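Local atomic coordinates of SPBc2 prophage-derived uncharacterized protein yorR (Bacillus subtilis, PDB entry 3KB2), a protein that is of uncharacterized function but binds guanosine 3'-monophosphate 5'-diphosphate and magnesium, and may act as a dTMP kinase-like nucleotide kinase. Residues A[35-46]-A[74-84]. Residues are numbered along the deposited sequence; the frame is centred on the assembly and turned at random.
Sequences FELAKSGNEKLF and FKDYSILTERQ
A chi1 of -179° swings the Asn42 amide away from its own backbone N and across to Gln84, whose chain runs extended beyond CG from the opposite direction, and the two amides meet edge to edge, nearly coplanar. Gln84 NE2 gives a hydrogen bond to Asn42 OD1 (3.0 Å) and Asn42 ND2 returns one to Gln84 OE1 (3.1 Å), each on a lone pair, which fixes the rotation of both groups. Asn42 ND2 also makes a weak bond to Ile79 O. Gln84 OE1 accepts a second hydrogen bond, from Thr81 N, while Thr81 OG1 accepts from Gln84 N: a capping box that starts helix 82-92. Gln84 CG lies over one face of the Phe46 ring, and Leu80 CD2 meets that ring's edge. The contact joins helix 35-38 and the start of helix 42-52 to loop 74-81 and the start of helix 82-92, outside a P-loop kinase-like fold with a parallel sheet of order 2-3-1-4-5. Ser78 N donates to Ala38 O (2.7 Å) from above the carbonyl plane. Ala38 CB sits over the centre of the Tyr77 ring, 3.3 Å from its centroid. The edge of Tyr77 points at Phe35, whose CE1 edge strikes the face of Phe74, planes 77° apart.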
ATOM      1  N   PHE A  35       8.066  -2.173  -7.854  1.00 40.44           N
ATOM      2  CA  PHE A  35       7.170  -1.028  -7.904  1.00 37.19           C
ATOM      3  C   PHE A  35       7.830   0.100  -8.686  1.00 33.45           C
ATOM      4  O   PHE A  35       7.181   0.756  -9.492  1.00 36.18           O
ATOM      5  CB  PHE A  35       6.838  -0.549  -6.489  1.00 44.10           C
ATOM      6  CG  PHE A  35       5.687   0.419  -6.423  1.00 38.68           C
ATOM      7  CD1 PHE A  35       4.379  -0.040  -6.308  1.00 46.58           C
ATOM      8  CD2 PHE A  35       5.916   1.792  -6.441  1.00 48.95           C
ATOM      9  CE1 PHE A  35       3.309   0.856  -6.205  1.00 44.84           C
ATOM     10  CE2 PHE A  35       4.853   2.699  -6.340  1.00 46.91           C
ATOM     11  CZ  PHE A  35       3.550   2.228  -6.220  1.00 44.90           C
ATOM     12  N   GLU A  36       9.121   0.315  -8.456  1.00 33.72           N
ATOM     13  CA  GLU A  36       9.852   1.380  -9.143  1.00 34.71           C
ATOM     14  C   GLU A  36       9.901   1.154 -10.651  1.00 32.20           C
ATOM     15  O   GLU A  36       9.753   2.088 -11.434  1.00 34.09           O
ATOM     16  CB  GLU A  36      11.285   1.490  -8.607  1.00 41.77           C
ATOM     17  CG  GLU A  36      11.401   1.684  -7.095  1.00 59.56           C
ATOM     18  CD  GLU A  36      11.482   0.366  -6.325  1.00 69.23           C
ATOM     19  OE1 GLU A  36      10.496  -0.411  -6.332  1.00 71.03           O
ATOM     20  OE2 GLU A  36      12.544   0.107  -5.712  1.00 75.32           O
ATOM     21  N   LEU A  37      10.121  -0.090 -11.054  1.00 33.45           N
ATOM     22  CA  LEU A  37      10.190  -0.433 -12.466  1.00 27.43           C
ATOM     23  C   LEU A  37       8.825  -0.287 -13.124  1.00 29.39           C
ATOM     24  O   LEU A  37       8.717   0.104 -14.289  1.00 33.08           O
ATOM     25  CB  LEU A  37      10.667  -1.872 -12.630  1.00 22.40           C
ATOM     26  CG  LEU A  37      10.626  -2.415 -14.059  1.00 28.37           C
ATOM     27  CD1 LEU A  37      11.718  -1.753 -14.884  1.00 26.15           C
ATOM     28  CD2 LEU A  37      10.812  -3.925 -14.037  1.00 15.29           C
ATOM     29  N   ALA A  38       7.779  -0.609 -12.374  1.00 25.76           N
ATOM     30  CA  ALA A  38       6.430  -0.528 -12.909  1.00 26.94           C
ATOM     31  C   ALA A  38       6.055   0.888 -13.306  1.00 23.70           C
ATOM     32  O   ALA A  38       5.324   1.089 -14.268  1.00 20.36           O
ATOM     33  CB  ALA A  38       5.439  -1.067 -11.901  1.00 30.08           C
ATOM     34  N   LYS A  39       6.565   1.869 -12.568  1.00 26.88           N
ATOM     35  CA  LYS A  39       6.267   3.265 -12.857  1.00 29.73           C
ATOM     36  C   LYS A  39       7.216   3.921 -13.865  1.00 31.75           C
ATOM     37  O   LYS A  39       7.107   5.114 -14.125  1.00 36.63           O
ATOM     38  CB  LYS A  39       6.256   4.080 -11.554  1.00 33.16           C
ATOM     39  CG  LYS A  39       7.446   3.818 -10.636  1.00 51.69           C
ATOM     40  CD  LYS A  39       7.855   5.053  -9.800  1.00 52.50           C
ATOM     41  CE  LYS A  39       6.814   5.452  -8.760  1.00 52.65           C
ATOM     42  NZ  LYS A  39       7.227   6.682  -8.019  1.00 47.02           N
ATOM     43  N   SER A  40       8.140   3.152 -14.436  1.00 30.07           N
ATOM     44  CA  SER A  40       9.077   3.720 -15.401  1.00 27.63           C
ATOM     45  C   SER A  40       8.659   3.479 -16.862  1.00 26.95           C
ATOM     46  O   SER A  40       9.420   3.762 -17.799  1.00 24.81           O
ATOM     47  CB  SER A  40      10.503   3.204 -15.141  1.00 18.58           C
ATOM     48  OG  SER A  40      10.623   1.809 -15.341  1.00 27.62           O
ATOM     49  N   GLY A  41       7.444   2.964 -17.050  1.00 23.24           N
ATOM     50  CA  GLY A  41       6.931   2.739 -18.394  1.00 21.86           C
ATOM     51  C   GLY A  41       6.905   1.306 -18.886  1.00 14.99           C
ATOM     52  O   GLY A  41       7.664   0.471 -18.416  1.00 19.30           O
ATOM     53  N   ASN A  42       6.048   1.020 -19.858  1.00 18.80           N
ATOM     54  CA  ASN A  42       5.953  -0.332 -20.377  1.00 20.19           C
ATOM     55  C   ASN A  42       7.235  -0.883 -21.041  1.00 25.30           C
ATOM     56  O   ASN A  42       7.628  -2.020 -20.773  1.00 23.66           O
ATOM     57  CB  ASN A  42       4.751  -0.448 -21.324  1.00 20.46           C
ATOM     58  CG  ASN A  42       4.594  -1.848 -21.887  1.00 25.93           C
ATOM     59  OD1 ASN A  42       5.302  -2.227 -22.812  1.00 32.36           O
ATOM     60  ND2 ASN A  42       3.675  -2.628 -21.322  1.00 22.99           N
ATOM     61  N   GLU A  43       7.883  -0.093 -21.894  1.00 25.91           N
ATOM     62  CA  GLU A  43       9.117  -0.521 -22.558  1.00 26.60           C
ATOM     63  C   GLU A  43      10.140  -1.011 -21.517  1.00 22.62           C
ATOM     64  O   GLU A  43      10.736  -2.082 -21.666  1.00 26.56           O
ATOM     65  CB  GLU A  43       9.741   0.640 -23.348  1.00 35.79           C
ATOM     66  CG  GLU A  43       8.819   1.375 -24.342  1.00 54.66           C
ATOM     67  CD  GLU A  43       7.590   2.041 -23.700  1.00 59.34           C
ATOM     68  OE1 GLU A  43       7.729   2.809 -22.717  1.00 51.61           O
ATOM     69  OE2 GLU A  43       6.473   1.797 -24.206  1.00 61.53           O
ATOM     70  N   LYS A  44      10.360  -0.208 -20.479  1.00 19.10           N
ATOM     71  CA  LYS A  44      11.296  -0.577 -19.427  1.00 22.08           C
ATOM     72  C   LYS A  44      10.780  -1.858 -18.762  1.00 27.90           C
ATOM     73  O   LYS A  44      11.561  -2.771 -18.479  1.00 23.86           O
ATOM     74  CB  LYS A  44      11.398   0.515 -18.348  1.00 28.13           C
ATOM     75  CG  LYS A  44      11.916   1.889 -18.786  1.00 34.84           C
ATOM     76  CD  LYS A  44      13.399   1.892 -19.100  1.00 36.06           C
ATOM     77  CE  LYS A  44      13.874   3.272 -19.547  1.00 34.83           C
ATOM     78  NZ  LYS A  44      15.311   3.234 -19.958  1.00 32.78           N
ATOM     79  N   LEU A  45       9.466  -1.919 -18.521  1.00 20.65           N
ATOM     80  CA  LEU A  45       8.832  -3.070 -17.861  1.00 21.96           C
ATOM     81  C   LEU A  45       9.063  -4.366 -18.611  1.00 13.61           C
ATOM     82  O   LEU A  45       9.576  -5.336 -18.056  1.00 18.57           O
ATOM     83  CB  LEU A  45       7.317  -2.844 -17.707  1.00 18.72           C
ATOM     84  CG  LEU A  45       6.474  -3.917 -17.001  1.00 16.32           C
ATOM     85  CD1 LEU A  45       6.824  -3.999 -15.525  1.00 18.65           C
ATOM     86  CD2 LEU A  45       5.002  -3.574 -17.162  1.00 14.71           C
ATOM     87  N   PHE A  46       8.676  -4.373 -19.876  1.00 11.97           N
ATOM     88  CA  PHE A  46       8.822  -5.552 -20.715  1.00 23.60           C
ATOM     89  C   PHE A  46      10.274  -5.997 -20.856  1.00 22.69           C
ATOM     90  O   PHE A  46      10.577  -7.194 -20.807  1.00 15.24           O
ATOM     91  CB  PHE A  46       8.240  -5.278 -22.099  1.00 20.63           C
ATOM     92  CG  PHE A  46       8.343  -6.441 -23.028  1.00 22.60           C
ATOM     93  CD1 PHE A  46       7.652  -7.623 -22.761  1.00 21.82           C
ATOM     94  CD2 PHE A  46       9.145  -6.368 -24.159  1.00 20.17           C
ATOM     95  CE1 PHE A  46       7.764  -8.718 -23.611  1.00 27.94           C
ATOM     96  CE2 PHE A  46       9.263  -7.456 -25.015  1.00 26.28           C
ATOM     97  CZ  PHE A  46       8.575  -8.633 -24.745  1.00 23.97           C
ATOM     98  N   PHE A  74      -2.798   0.413  -8.836  1.00 22.92           N
ATOM     99  CA  PHE A  74      -2.008   1.632  -8.721  1.00 26.87           C
ATOM    100  C   PHE A  74      -1.985   2.436 -10.003  1.00 26.17           C
ATOM    101  O   PHE A  74      -2.027   1.876 -11.102  1.00 21.01           O
ATOM    102  CB  PHE A  74      -0.564   1.297  -8.329  1.00 26.00           C
ATOM    103  CG  PHE A  74      -0.436   0.633  -6.989  1.00 28.48           C
ATOM    104  CD1 PHE A  74      -0.922   1.255  -5.847  1.00 28.09           C
ATOM    105  CD2 PHE A  74       0.163  -0.614  -6.870  1.00 31.69           C
ATOM    106  CE1 PHE A  74      -0.817   0.648  -4.604  1.00 27.86           C
ATOM    107  CE2 PHE A  74       0.274  -1.232  -5.630  1.00 36.01           C
ATOM    108  CZ  PHE A  74      -0.219  -0.597  -4.493  1.00 36.51           C
ATOM    109  N   LYS A  75      -1.914   3.753  -9.859  1.00 17.58           N
ATOM    110  CA  LYS A  75      -1.855   4.619 -11.025  1.00 22.80           C
ATOM    111  C   LYS A  75      -0.404   4.739 -11.470  1.00 25.28           C
ATOM    112  O   LYS A  75       0.517   4.469 -10.693  1.00 23.18           O
ATOM    113  CB  LYS A  75      -2.432   6.007 -10.711  1.00 23.64           C
ATOM    114  CG  LYS A  75      -3.942   6.030 -10.459  1.00 13.35           C
ATOM    115  CD  LYS A  75      -4.473   7.469 -10.410  1.00 18.32           C
ATOM    116  CE  LYS A  75      -5.999   7.504 -10.301  1.00 32.15           C
ATOM    117  NZ  LYS A  75      -6.573   8.889 -10.219  1.00 18.70           N
ATOM    118  N   ASP A  76      -0.210   5.147 -12.722  1.00 24.88           N
ATOM    119  CA  ASP A  76       1.119   5.289 -13.302  1.00 28.79           C
ATOM    120  C   ASP A  76       1.920   4.018 -13.015  1.00 31.57           C
ATOM    121  O   ASP A  76       3.097   4.072 -12.652  1.00 30.82           O
ATOM    122  CB  ASP A  76       1.841   6.511 -12.720  1.00 34.95           C
ATOM    123  CG  ASP A  76       1.098   7.823 -12.983  1.00 46.55           C
ATOM    124  OD1 ASP A  76       0.668   8.064 -14.135  1.00 36.37           O
ATOM    125  OD2 ASP A  76       0.956   8.630 -12.032  1.00 46.51           O
ATOM    126  N   TYR A  77       1.256   2.874 -13.175  1.00 31.32           N
ATOM    127  CA  TYR A  77       1.859   1.570 -12.930  1.00 19.61           C
ATOM    128  C   TYR A  77       1.689   0.719 -14.180  1.00 23.16           C
ATOM    129  O   TYR A  77       0.630   0.134 -14.399  1.00 19.33           O
ATOM    130  CB  TYR A  77       1.160   0.908 -11.739  1.00 12.07           C
ATOM    131  CG  TYR A  77       1.803  -0.366 -11.256  1.00 18.83           C
ATOM    132  CD1 TYR A  77       1.767  -1.527 -12.026  1.00 21.80           C
ATOM    133  CD2 TYR A  77       2.443  -0.416 -10.016  1.00 15.58           C
ATOM    134  CE1 TYR A  77       2.347  -2.706 -11.572  1.00 25.05           C
ATOM    135  CE2 TYR A  77       3.025  -1.589  -9.555  1.00 21.29           C
ATOM    136  CZ  TYR A  77       2.971  -2.731 -10.339  1.00 24.50           C
ATOM    137  OH  TYR A  77       3.538  -3.898  -9.887  1.00 35.02           O
ATOM    138  N   SER A  78       2.743   0.643 -14.987  1.00 14.60           N
ATOM    139  CA  SER A  78       2.713  -0.116 -16.235  1.00 16.49           C
ATOM    140  C   SER A  78       2.321  -1.582 -16.118  1.00 17.52           C
ATOM    141  O   SER A  78       2.638  -2.261 -15.142  1.00 15.98           O
ATOM    142  CB  SER A  78       4.070  -0.039 -16.931  1.00 15.98           C
ATOM    143  OG  SER A  78       4.382   1.300 -17.253  1.00 37.53           O
ATOM    144  N   ILE A  79       1.641  -2.063 -17.150  1.00 17.52           N
ATOM    145  CA  ILE A  79       1.206  -3.444 -17.198  1.00 18.87           C
ATOM    146  C   ILE A  79       1.605  -4.077 -18.517  1.00 18.97           C
ATOM    147  O   ILE A  79       1.687  -3.403 -19.541  1.00 22.12           O
ATOM    148  CB  ILE A  79      -0.328  -3.560 -17.034  1.00 21.36           C
ATOM    149  CG1 ILE A  79      -0.738  -5.028 -17.023  1.00 18.59           C
ATOM    150  CG2 ILE A  79      -1.047  -2.876 -18.191  1.00 17.77           C
ATOM    151  CD1 ILE A  79      -2.141  -5.228 -16.490  1.00 25.60           C
ATOM    152  N   LEU A  80       1.877  -5.373 -18.497  1.00 15.83           N
ATOM    153  CA  LEU A  80       2.220  -6.054 -19.733  1.00 16.24           C
ATOM    154  C   LEU A  80       0.979  -6.123 -20.609  1.00 16.04           C
ATOM    155  O   LEU A  80      -0.138  -6.114 -20.101  1.00 17.61           O
ATOM    156  CB  LEU A  80       2.680  -7.472 -19.442  1.00 15.88           C
ATOM    157  CG  LEU A  80       4.028  -7.542 -18.757  1.00 12.21           C
ATOM    158  CD1 LEU A  80       4.230  -8.920 -18.214  1.00 18.30           C
ATOM    159  CD2 LEU A  80       5.111  -7.152 -19.739  1.00 12.43           C
ATOM    160  N   THR A  81       1.173  -6.183 -21.923  1.00 17.68           N
ATOM    161  CA  THR A  81       0.046  -6.308 -22.835  1.00 15.80           C
ATOM    162  C   THR A  81      -0.180  -7.808 -23.004  1.00 25.61           C
ATOM    163  O   THR A  81       0.671  -8.618 -22.628  1.00 26.17           O
ATOM    164  CB  THR A  81       0.329  -5.705 -24.241  1.00 16.01           C
ATOM    165  OG1 THR A  81       1.439  -6.377 -24.843  1.00 17.31           O
ATOM    166  CG2 THR A  81       0.623  -4.224 -24.148  1.00 19.60           C
ATOM    167  N   GLU A  82      -1.328  -8.175 -23.561  1.00 25.26           N
ATOM    168  CA  GLU A  82      -1.643  -9.575 -23.794  1.00 27.19           C
ATOM    169  C   GLU A  82      -0.542 -10.223 -24.614  1.00 18.92           C
ATOM    170  O   GLU A  82      -0.083 -11.318 -24.306  1.00 18.59           O
ATOM    171  CB  GLU A  82      -2.963  -9.709 -24.555  1.00 36.40           C
ATOM    172  CG  GLU A  82      -4.195  -9.273 -23.782  1.00 50.31           C
ATOM    173  CD  GLU A  82      -5.479  -9.475 -24.571  1.00 63.48           C
ATOM    174  OE1 GLU A  82      -5.670  -8.775 -25.600  1.00 62.53           O
ATOM    175  OE2 GLU A  82      -6.300 -10.336 -24.163  1.00 66.06           O
ATOM    176  N   ARG A  83      -0.122  -9.531 -25.662  1.00 13.75           N
ATOM    177  CA  ARG A  83       0.904 -10.052 -26.537  1.00 16.25           C
ATOM    178  C   ARG A  83       2.228 -10.273 -25.811  1.00 17.08           C
ATOM    179  O   ARG A  83       2.841 -11.323 -25.955  1.00 23.74           O
ATOM    180  CB  ARG A  83       1.091  -9.115 -27.734  1.00 20.50           C
ATOM    181  CG  ARG A  83       2.032  -9.639 -28.802  1.00 23.03           C
ATOM    182  CD  ARG A  83       2.317  -8.576 -29.855  1.00 23.70           C
ATOM    183  NE  ARG A  83       3.321  -9.013 -30.828  1.00 24.62           N
ATOM    184  CZ  ARG A  83       3.899  -8.212 -31.723  1.00 25.68           C
ATOM    185  NH1 ARG A  83       4.806  -8.699 -32.559  1.00 12.60           N
ATOM    186  NH2 ARG A  83       3.576  -6.921 -31.773  1.00 22.13           N
ATOM    187  N   GLN A  84       2.671  -9.298 -25.023  1.00 25.52           N
ATOM    188  CA  GLN A  84       3.939  -9.446 -24.309  1.00 16.67           C
ATOM    189  C   GLN A  84       3.869 -10.613 -23.320  1.00 27.03           C
ATOM    190  O   GLN A  84       4.769 -11.457 -23.283  1.00 21.91           O
ATOM    191  CB  GLN A  84       4.289  -8.146 -23.580  1.00 17.58           C
ATOM    192  CG  GLN A  84       4.312  -6.948 -24.510  1.00 21.61           C
ATOM    193  CD  GLN A  84       4.543  -5.632 -23.798  1.00 21.19           C
ATOM    194  OE1 GLN A  84       3.902  -5.332 -22.788  1.00 30.77           O
ATOM    195  NE2 GLN A  84       5.453  -4.824 -24.334  1.00 14.48           N
TER